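Local coordinates for protein polymerase X (Deinococcus radiodurans, PDB 2W9M) that probably extends DNA from deoxyribonucleoside triphosphates as a family X repair polymerase and binds zinc in a C-terminal polymerase/histidinol phosphatase (PHP) domain, at residues L321-D326 with Q532-G537; G329-H334 with A512-A517; V451-H456 with G483-I488; R508-I513 with H542-L547. One frame throughout, in Å; residues are numbered along the deposited sequence.

Going along the chain from the N terminus, residues 321-326 open contact 1 just ahead of strand 329-333, which opens contact 2. Contact 3 is the most local of the first three: it joins 451-456 to 483-488 within a beta-alpha-beta unit and lies nested inside contact 2, which is itself nested inside contact 1. Residues 508-513 then open contact 4. Contact 2 closes at 512-517, sharing Ala512 and Ile513 with contact 4, and contact 1 closes at 532-537, the C-terminal end of helix 526-535 and the residues just past it. Contact 4 closes last, at 542-547, so it crosses contact 1. Together they tie first and last strands of the parallel sheet, two neighbouring inner strands, and the flanking loops and helix.

Contact 1 of 4, residues L321-D326 with Q532-G537; sequences LVTVGD and QARKAG
Arg534 and Val322 make the polar link here: NH1 donates to Val322 O at 2.9 Å with an N-H...O angle of 153°. The oxygen lies in the guanidinium plane, while seen from the carbonyl the nitrogen sits well above its plane. The side chain bends at chi3 (64°), which sets NE; NH2 forms a salt bridge with Glu302. The guanidinium is thus gripped by two partners. On the loop side, Asp326 OD2 takes the backbone N of Thr323 at 2.9 Å, with a weak bond from Thr323 OG1, and this holds the turn together.

Packing makes up the rest. Leu321 lays CB over one guanidinium face, 3.7 Å from NH1, and splits its branches over the helix end: CD1 rests 3.5 Å from Arg534 O, and CD2 is 3.4 Å from Gly537 C. The apolar pair is Val322 CG1 and Ala533 CB, 3.8 Å apart, both also touching Ile513 of strand 511-514.

Gly537, with positive phi, closes helix 526-535 in a Schellman motif. The loop leading into the first strand of the PHP barrel therefore packs on a helix C-terminus and its cap.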
# COMPACT_ATOMS: atom_id res chain seq x y z
N LEU A 321 1.06 -21.35 -3.55
CA LEU A 321 0.66 -20.05 -3.00
C LEU A 321 0.11 -19.10 -4.07
O LEU A 321 0.40 -19.24 -5.26
CB LEU A 321 1.82 -19.40 -2.25
CG LEU A 321 2.38 -20.16 -1.03
CD1 LEU A 321 3.61 -19.46 -0.48
CD2 LEU A 321 1.33 -20.31 0.05
N VAL A 322 -0.69 -18.13 -3.63
CA VAL A 322 -1.30 -17.18 -4.54
C VAL A 322 -0.25 -16.36 -5.30
O VAL A 322 0.84 -16.10 -4.79
CB VAL A 322 -2.27 -16.23 -3.80
CG1 VAL A 322 -1.53 -15.42 -2.75
CG2 VAL A 322 -3.00 -15.32 -4.77
N THR A 323 -0.57 -15.99 -6.54
CA THR A 323 0.29 -15.12 -7.33
C THR A 323 -0.55 -14.01 -7.94
O THR A 323 -1.77 -14.08 -7.94
CB THR A 323 0.98 -15.89 -8.47
OG1 THR A 323 0.00 -16.31 -9.42
CG2 THR A 323 1.72 -17.10 -7.92
N VAL A 324 0.12 -12.98 -8.47
CA VAL A 324 -0.58 -11.86 -9.10
C VAL A 324 -1.49 -12.36 -10.22
O VAL A 324 -2.55 -11.77 -10.48
CB VAL A 324 0.41 -10.80 -9.63
CG1 VAL A 324 -0.32 -9.74 -10.44
CG2 VAL A 324 1.17 -10.15 -8.49
N GLY A 325 -1.09 -13.44 -10.87
CA GLY A 325 -1.86 -14.02 -11.96
C GLY A 325 -3.14 -14.72 -11.51
O GLY A 325 -4.03 -14.95 -12.32
N ASP A 326 -3.22 -15.05 -10.22
CA ASP A 326 -4.40 -15.71 -9.66
C ASP A 326 -5.49 -14.71 -9.31
O ASP A 326 -6.58 -15.09 -8.88
CB ASP A 326 -4.03 -16.50 -8.41
CG ASP A 326 -3.18 -17.71 -8.72
OD1 ASP A 326 -3.51 -18.45 -9.67
OD2 ASP A 326 -2.17 -17.93 -8.00
N GLN A 532 2.90 -10.20 0.70
CA GLN A 532 2.42 -10.32 2.07
C GLN A 532 1.57 -11.58 2.25
O GLN A 532 1.72 -12.30 3.24
CB GLN A 532 1.60 -9.08 2.47
CG GLN A 532 2.27 -7.75 2.14
CD GLN A 532 3.70 -7.66 2.65
OE1 GLN A 532 3.96 -7.72 3.85
NE2 GLN A 532 4.64 -7.51 1.73
N ALA A 533 0.69 -11.84 1.30
CA ALA A 533 -0.18 -13.02 1.36
C ALA A 533 0.62 -14.32 1.35
O ALA A 533 0.26 -15.28 2.03
CB ALA A 533 -1.18 -13.00 0.21
N ARG A 534 1.71 -14.35 0.59
CA ARG A 534 2.52 -15.56 0.47
C ARG A 534 3.27 -15.89 1.76
O ARG A 534 3.46 -17.06 2.10
CB ARG A 534 3.47 -15.47 -0.72
CG ARG A 534 2.74 -15.41 -2.05
CD ARG A 534 3.68 -15.03 -3.17
NE ARG A 534 4.71 -16.04 -3.37
CZ ARG A 534 4.57 -17.10 -4.17
NH1 ARG A 534 3.43 -17.29 -4.82
NH2 ARG A 534 5.56 -17.98 -4.30
N LYS A 535 3.69 -14.86 2.49
CA LYS A 535 4.32 -15.08 3.79
C LYS A 535 3.31 -15.63 4.79
O LYS A 535 3.68 -16.33 5.73
CB LYS A 535 4.95 -13.78 4.30
CG LYS A 535 6.08 -13.29 3.42
CD LYS A 535 6.27 -11.79 3.52
CE LYS A 535 6.81 -11.38 4.88
NZ LYS A 535 6.76 -9.90 5.06
N ALA A 536 2.04 -15.31 4.59
CA ALA A 536 1.00 -15.82 5.47
C ALA A 536 0.61 -17.24 5.06
O ALA A 536 -0.10 -17.93 5.78
CB ALA A 536 -0.21 -14.89 5.45
N GLY A 537 1.08 -17.67 3.89
CA GLY A 537 0.81 -19.02 3.42
C GLY A 537 -0.52 -19.17 2.71
O GLY A 537 -1.12 -20.25 2.72

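Contact 2 of 4, residues G329-H334 with A512-A517; sequences GMIHTH and AINTDA. With ZN (zinc ion), chain D.
Ile331 and Asn514 mark where two strand ends run side by side, their directions 36° apart, and the backbones close in further on, to 4.8 Å between the CA atoms of Thr333 and Ala517. At that end His334 N donates to Ala517 O at 2.7 Å, a fairly straight bond (162°). Farther back the gap is spanned by a water, which donates to Ile331 O at 2.7 Å and accepts from Thr515 N at 3.0 Å. His332 and Asp516 both have positive phi, and the first chain turns a corner at His332.

Three side chains converge on the zinc ion: His332 NE2 and His334 NE2, each at 2.3 Å, and Asp516 OD1 at 2.4 Å; Glu401 completes the set. Asp516 OD1 lies over one face of the His332 ring but at the edge of the His334 ring. His332 points its CB toward the other segment, and CG stands anti to the backbone N (chi1 -172°). In the second shell, Glu487 OE1 accepts from the ligand His332 (ND1) and also from Asn514 ND2; Asn489 donates to the ligand Asp516 at OD2. Asn514 OD1 rests 3.2 Å from Ile331 CG1.

The first and last strands of the parallel sheet meet here, as in the seven-stranded beta/alpha barrel of PHP domains, whose metal cluster lies at the C-terminal strand ends.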
# COMPACT_ATOMS: atom_id res chain seq x y z
N GLY A 329 -10.23 -11.01 -10.18
CA GLY A 329 -11.01 -9.84 -9.85
C GLY A 329 -10.20 -8.79 -9.12
O GLY A 329 -9.63 -9.06 -8.06
N MET A 330 -10.14 -7.59 -9.69
CA MET A 330 -9.44 -6.47 -9.07
C MET A 330 -10.41 -5.50 -8.41
O MET A 330 -10.83 -4.51 -9.01
CB MET A 330 -8.58 -5.74 -10.10
CG MET A 330 -7.44 -6.58 -10.66
SD MET A 330 -5.96 -6.57 -9.62
CE MET A 330 -6.53 -7.49 -8.19
N ILE A 331 -10.77 -5.79 -7.16
CA ILE A 331 -11.81 -5.01 -6.49
C ILE A 331 -11.24 -3.94 -5.57
O ILE A 331 -10.03 -3.90 -5.31
CB ILE A 331 -12.78 -5.91 -5.70
CG1 ILE A 331 -12.07 -6.56 -4.50
CG2 ILE A 331 -13.41 -6.96 -6.62
CD1 ILE A 331 -13.00 -7.39 -3.63
N HIS A 332 -12.13 -3.07 -5.10
CA HIS A 332 -11.75 -1.92 -4.28
C HIS A 332 -10.77 -1.00 -5.03
O HIS A 332 -9.61 -0.88 -4.66
CB HIS A 332 -11.18 -2.37 -2.94
CG HIS A 332 -10.95 -1.25 -1.98
ND1 HIS A 332 -10.21 -1.40 -0.82
CD2 HIS A 332 -11.35 0.04 -2.00
CE1 HIS A 332 -10.17 -0.25 -0.17
NE2 HIS A 332 -10.85 0.64 -0.87
N THR A 333 -11.27 -0.37 -6.09
CA THR A 333 -10.49 0.60 -6.85
C THR A 333 -11.23 1.93 -6.83
O THR A 333 -12.44 1.97 -6.61
CB THR A 333 -10.31 0.14 -8.30
OG1 THR A 333 -11.60 0.04 -8.92
CG2 THR A 333 -9.61 -1.21 -8.36
N HIS A 334 -10.52 3.03 -7.06
CA HIS A 334 -11.14 4.35 -7.05
C HIS A 334 -11.06 5.03 -8.41
O HIS A 334 -10.14 4.79 -9.18
CB HIS A 334 -10.52 5.24 -5.96
CG HIS A 334 -10.79 4.76 -4.57
ND1 HIS A 334 -11.76 5.31 -3.77
CD2 HIS A 334 -10.23 3.76 -3.85
CE1 HIS A 334 -11.78 4.68 -2.61
NE2 HIS A 334 -10.86 3.73 -2.64
N ALA A 512 -9.09 -10.94 0.88
CA ALA A 512 -9.14 -10.28 -0.41
C ALA A 512 -7.88 -9.43 -0.59
O ALA A 512 -7.62 -8.51 0.19
CB ALA A 512 -10.39 -9.42 -0.52
N ILE A 513 -7.09 -9.73 -1.61
CA ILE A 513 -5.91 -8.93 -1.92
C ILE A 513 -6.31 -7.79 -2.85
O ILE A 513 -6.43 -7.97 -4.06
CB ILE A 513 -4.79 -9.78 -2.56
CG1 ILE A 513 -4.48 -10.99 -1.68
CG2 ILE A 513 -3.53 -8.94 -2.75
CD1 ILE A 513 -3.49 -11.95 -2.30
N ASN A 514 -6.52 -6.61 -2.27
CA ASN A 514 -7.03 -5.45 -3.00
C ASN A 514 -6.01 -4.33 -3.10
O ASN A 514 -5.36 -3.99 -2.11
CB ASN A 514 -8.31 -4.93 -2.32
CG ASN A 514 -9.41 -5.99 -2.24
OD1 ASN A 514 -9.34 -7.04 -2.89
ND2 ASN A 514 -10.44 -5.71 -1.44
N THR A 515 -5.88 -3.75 -4.28
CA THR A 515 -4.87 -2.73 -4.54
C THR A 515 -5.25 -1.35 -3.99
O THR A 515 -4.37 -0.54 -3.68
CB THR A 515 -4.61 -2.60 -6.05
OG1 THR A 515 -5.84 -2.25 -6.71
CG2 THR A 515 -4.09 -3.90 -6.62
N ASP A 516 -6.54 -1.08 -3.88
CA ASP A 516 -7.02 0.24 -3.48
C ASP A 516 -6.49 1.30 -4.45
O ASP A 516 -6.18 2.42 -4.04
CB ASP A 516 -6.59 0.55 -2.05
CG ASP A 516 -7.46 1.62 -1.40
OD1 ASP A 516 -8.30 2.20 -2.10
OD2 ASP A 516 -7.29 1.88 -0.19
N ALA A 517 -6.40 0.93 -5.72
CA ALA A 517 -5.84 1.82 -6.75
C ALA A 517 -6.61 3.13 -6.92
O ALA A 517 -7.83 3.13 -7.12
CB ALA A 517 -5.76 1.09 -8.09
ZN ZN D . -10.14 2.79 -0.67
O HOH W 1 -7.72 -4.24 -6.57

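Contact 3 of 4, residues V451-H456 with G483-I488; sequences VTVLGH and GTVVEI. With ZN (zinc ion), chain E.
Val453 and Val485 sit opposite each other in two parallel strands, and the backbone ladder between them is well supplied. Thr452 O accepts from Val485 N at 3.0 Å, Val485 O accepts from Leu454 N at 2.9 Å, and Leu454 O accepts from Glu487 N at 3.0 Å. Leu454 O has a second partner, a water that donates to it at 3.0 Å and also to Glu487 O at 2.6 Å.

Past the ladder a side chain takes over. Glu487, extended beyond CG, reaches alongside His456, and its OE2 accepts the backbone N of His456 at 3.1 Å in an almost straight bond (175°) that arrives from above the carboxylate plane. OE2 also takes Asn489 ND2, while OE1 serves His332 ND1 and Asn514 ND2, so the buried carboxylate has four donors, and the charge is probably well stabilised. It thereby positions residues around two zinc ions: His456 NE2 binds one at 2.4 Å, with Glu401 and His428.

On the face that carries Val453 and Val485, their CG2 atoms meet at 4.1 Å. Helix 472-482 makes the beta-alpha-beta crossover between the strands; strands 422-426 and 511-514 flank the pair, and Leu454 packs on helix 435-446.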
# COMPACT_ATOMS: atom_id res chain seq x y z
N VAL A 451 -22.56 -6.19 4.33
CA VAL A 451 -21.12 -5.99 4.20
C VAL A 451 -20.43 -7.22 3.64
O VAL A 451 -20.70 -8.33 4.08
CB VAL A 451 -20.48 -5.66 5.56
CG1 VAL A 451 -18.97 -5.60 5.45
CG2 VAL A 451 -21.03 -4.35 6.10
N THR A 452 -19.54 -7.03 2.67
CA THR A 452 -18.81 -8.17 2.12
C THR A 452 -17.32 -8.18 2.47
O THR A 452 -16.76 -9.24 2.73
CB THR A 452 -19.04 -8.33 0.60
OG1 THR A 452 -17.81 -8.70 -0.03
CG2 THR A 452 -19.53 -7.06 0.00
N VAL A 453 -16.69 -7.01 2.48
CA VAL A 453 -15.26 -6.91 2.80
C VAL A 453 -14.96 -5.82 3.81
O VAL A 453 -15.52 -4.72 3.75
CB VAL A 453 -14.42 -6.63 1.53
CG1 VAL A 453 -12.93 -6.71 1.85
CG2 VAL A 453 -14.78 -7.60 0.43
N LEU A 454 -14.06 -6.12 4.75
CA LEU A 454 -13.51 -5.12 5.66
C LEU A 454 -12.23 -4.51 5.09
O LEU A 454 -11.22 -5.21 4.93
CB LEU A 454 -13.22 -5.74 7.03
CG LEU A 454 -12.37 -4.87 7.97
CD1 LEU A 454 -13.09 -3.57 8.33
CD2 LEU A 454 -11.99 -5.63 9.22
N GLY A 455 -12.26 -3.22 4.77
CA GLY A 455 -11.10 -2.54 4.21
C GLY A 455 -10.00 -2.27 5.23
O GLY A 455 -10.29 -2.09 6.41
N HIS A 456 -8.75 -2.24 4.77
CA HIS A 456 -7.56 -2.02 5.62
C HIS A 456 -7.85 -1.96 7.13
O HIS A 456 -7.88 -0.88 7.72
CB HIS A 456 -6.82 -0.76 5.18
CG HIS A 456 -7.73 0.39 4.88
ND1 HIS A 456 -8.33 1.14 5.86
CD2 HIS A 456 -8.15 0.91 3.69
CE1 HIS A 456 -9.08 2.08 5.30
NE2 HIS A 456 -8.98 1.96 3.98
N GLY A 483 -18.94 -14.22 8.33
CA GLY A 483 -18.43 -14.64 7.04
C GLY A 483 -17.99 -13.47 6.17
O GLY A 483 -17.91 -13.59 4.95
N THR A 484 -17.71 -12.33 6.79
CA THR A 484 -17.20 -11.20 6.04
C THR A 484 -15.70 -11.34 5.77
O THR A 484 -14.92 -11.64 6.68
CB THR A 484 -17.53 -9.85 6.72
OG1 THR A 484 -16.40 -8.97 6.62
CG2 THR A 484 -17.89 -10.07 8.16
N VAL A 485 -15.30 -11.15 4.51
CA VAL A 485 -13.91 -11.32 4.12
C VAL A 485 -13.07 -10.11 4.50
O VAL A 485 -13.53 -8.98 4.41
CB VAL A 485 -13.75 -11.68 2.62
CG1 VAL A 485 -15.09 -11.63 1.92
CG2 VAL A 485 -12.73 -10.78 1.94
N VAL A 486 -11.85 -10.36 4.96
CA VAL A 486 -10.98 -9.30 5.44
C VAL A 486 -9.92 -8.96 4.39
O VAL A 486 -9.36 -9.84 3.75
CB VAL A 486 -10.33 -9.65 6.80
CG1 VAL A 486 -9.93 -11.10 6.83
CG2 VAL A 486 -9.13 -8.75 7.08
N GLU A 487 -9.69 -7.66 4.20
CA GLU A 487 -8.83 -7.20 3.11
C GLU A 487 -7.36 -7.19 3.49
O GLU A 487 -7.00 -6.81 4.61
CB GLU A 487 -9.27 -5.80 2.66
CG GLU A 487 -8.28 -5.06 1.77
CD GLU A 487 -8.84 -3.75 1.24
OE1 GLU A 487 -9.67 -3.80 0.31
OE2 GLU A 487 -8.47 -2.67 1.76
N ILE A 488 -6.52 -7.63 2.57
CA ILE A 488 -5.09 -7.40 2.65
C ILE A 488 -4.78 -6.32 1.63
O ILE A 488 -4.63 -6.59 0.44
CB ILE A 488 -4.28 -8.67 2.35
CG1 ILE A 488 -4.55 -9.74 3.41
CG2 ILE A 488 -2.80 -8.34 2.28
CD1 ILE A 488 -3.87 -11.06 3.11
ZN ZN E . -9.93 3.36 2.24
O HOH W 2 -8.53 -5.35 6.15

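Contact 4 of 4, residues R508-I513 with H542-L547; sequences RLKFAI and HVVNSL
His542 begins the contact by offering its carbonyl to strand 511-514: O accepts from Phe511 N at 2.8 Å, in a nearly straight bond (178°). Lys510, its chain bent at chi3 and chi4, curls back to give the same oxygen a weak bond from NZ at 3.2 Å, though the position of NZ is doubtful. The ring of His542 turns to Thr539 instead, through ND1.

Next, Val543 sets its CA 3.2 Å from Phe511 O in a CA-H...O contact, and its CG2 meets Ile513 CD1 at 4.0 Å, the two side chains crossing at about a right angle. Val544 N then donates to Phe511 O at 3.0 Å. Its CG2 touches Ala512 CB at 3.7 Å.

Asn545 finishes the run with its side chain, OD1 accepting from Ile513 N at 2.8 Å in a weak, bent bond (127°). Its ND2 goes to Gly329 O and Asn514 OD1. Ser546 N bonds back to Val543 O, holding the short 3-10 turn.

Phe511 thus has both backbone polar groups paired, and an amide side chain continues the pattern where main chain leaves off. Because Asn545 also binds Gly329, this loop chemically stitches the last barrel strand to the first.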
# COMPACT_ATOMS: atom_id res chain seq x y z
N ARG A 508 -9.20 -19.47 9.40
CA ARG A 508 -10.52 -19.03 9.85
C ARG A 508 -11.17 -17.93 9.00
O ARG A 508 -12.36 -17.65 9.14
CB ARG A 508 -10.45 -18.58 11.32
CG ARG A 508 -9.86 -19.65 12.24
CD ARG A 508 -10.50 -19.61 13.62
NE ARG A 508 -9.82 -18.70 14.53
CZ ARG A 508 -10.40 -18.11 15.58
NH1 ARG A 508 -11.69 -18.33 15.82
NH2 ARG A 508 -9.70 -17.31 16.36
N LEU A 509 -10.40 -17.32 8.11
CA LEU A 509 -10.93 -16.24 7.29
C LEU A 509 -10.69 -16.46 5.81
O LEU A 509 -9.77 -17.17 5.41
CB LEU A 509 -10.31 -14.90 7.70
CG LEU A 509 -10.45 -14.48 9.17
CD1 LEU A 509 -9.51 -13.33 9.49
CD2 LEU A 509 -11.89 -14.11 9.47
N LYS A 510 -11.55 -15.86 4.99
CA LYS A 510 -11.26 -15.68 3.58
C LYS A 510 -10.71 -14.28 3.42
O LYS A 510 -11.16 -13.35 4.08
CB LYS A 510 -12.52 -15.86 2.73
CG LYS A 510 -12.93 -17.31 2.54
CD LYS A 510 -13.74 -17.49 1.27
CE LYS A 510 -12.85 -17.65 0.04
NZ LYS A 510 -11.89 -16.52 -0.11
N PHE A 511 -9.72 -14.11 2.55
CA PHE A 511 -9.09 -12.81 2.39
C PHE A 511 -9.33 -12.23 1.01
O PHE A 511 -9.73 -12.94 0.08
CB PHE A 511 -7.59 -12.91 2.66
CG PHE A 511 -7.26 -13.43 4.03
CD1 PHE A 511 -7.16 -14.79 4.25
CD2 PHE A 511 -7.06 -12.56 5.09
CE1 PHE A 511 -6.86 -15.28 5.51
CE2 PHE A 511 -6.75 -13.04 6.34
CZ PHE A 511 -6.65 -14.40 6.55
N ALA A 512 -9.09 -10.94 0.88
CA ALA A 512 -9.14 -10.28 -0.41
C ALA A 512 -7.88 -9.43 -0.59
O ALA A 512 -7.62 -8.51 0.19
CB ALA A 512 -10.39 -9.42 -0.52
N ILE A 513 -7.09 -9.73 -1.61
CA ILE A 513 -5.91 -8.93 -1.92
C ILE A 513 -6.31 -7.79 -2.85
O ILE A 513 -6.43 -7.97 -4.06
CB ILE A 513 -4.79 -9.78 -2.56
CG1 ILE A 513 -4.48 -10.99 -1.68
CG2 ILE A 513 -3.53 -8.94 -2.75
CD1 ILE A 513 -3.49 -11.95 -2.30
N HIS A 542 -7.76 -19.29 -0.58
CA HIS A 542 -7.97 -18.42 0.58
C HIS A 542 -8.40 -17.02 0.15
O HIS A 542 -8.85 -16.22 0.97
CB HIS A 542 -6.69 -18.29 1.41
CG HIS A 542 -6.35 -19.51 2.21
ND1 HIS A 542 -5.46 -20.47 1.78
CD2 HIS A 542 -6.78 -19.92 3.44
CE1 HIS A 542 -5.35 -21.41 2.70
NE2 HIS A 542 -6.14 -21.10 3.71
N VAL A 543 -8.26 -16.73 -1.14
CA VAL A 543 -8.45 -15.37 -1.65
C VAL A 543 -9.62 -15.28 -2.64
O VAL A 543 -9.57 -15.88 -3.72
CB VAL A 543 -7.17 -14.88 -2.36
CG1 VAL A 543 -7.38 -13.49 -2.96
CG2 VAL A 543 -6.00 -14.88 -1.40
N VAL A 544 -10.66 -14.52 -2.28
CA VAL A 544 -11.83 -14.37 -3.15
C VAL A 544 -11.52 -13.78 -4.52
O VAL A 544 -12.24 -14.05 -5.48
CB VAL A 544 -12.92 -13.49 -2.50
CG1 VAL A 544 -13.45 -14.15 -1.24
CG2 VAL A 544 -12.37 -12.11 -2.20
N ASN A 545 -10.46 -12.98 -4.63
CA ASN A 545 -10.07 -12.40 -5.91
C ASN A 545 -9.81 -13.44 -6.99
O ASN A 545 -9.79 -13.12 -8.17
CB ASN A 545 -8.82 -11.52 -5.76
CG ASN A 545 -8.97 -10.46 -4.69
OD1 ASN A 545 -8.90 -10.76 -3.50
ND2 ASN A 545 -9.17 -9.22 -5.12
N SER A 546 -9.59 -14.69 -6.57
CA SER A 546 -9.24 -15.76 -7.50
C SER A 546 -10.48 -16.29 -8.23
O SER A 546 -10.37 -17.08 -9.16
CB SER A 546 -8.53 -16.90 -6.77
OG SER A 546 -9.44 -17.63 -5.95
N LEU A 547 -11.65 -15.84 -7.79
CA LEU A 547 -12.91 -16.21 -8.41
C LEU A 547 -13.17 -15.35 -9.64
O LEU A 547 -12.85 -14.17 -9.65
CB LEU A 547 -14.06 -16.01 -7.42
CG LEU A 547 -14.04 -16.83 -6.12
CD1 LEU A 547 -15.26 -16.51 -5.26
CD2 LEU A 547 -13.97 -18.32 -6.43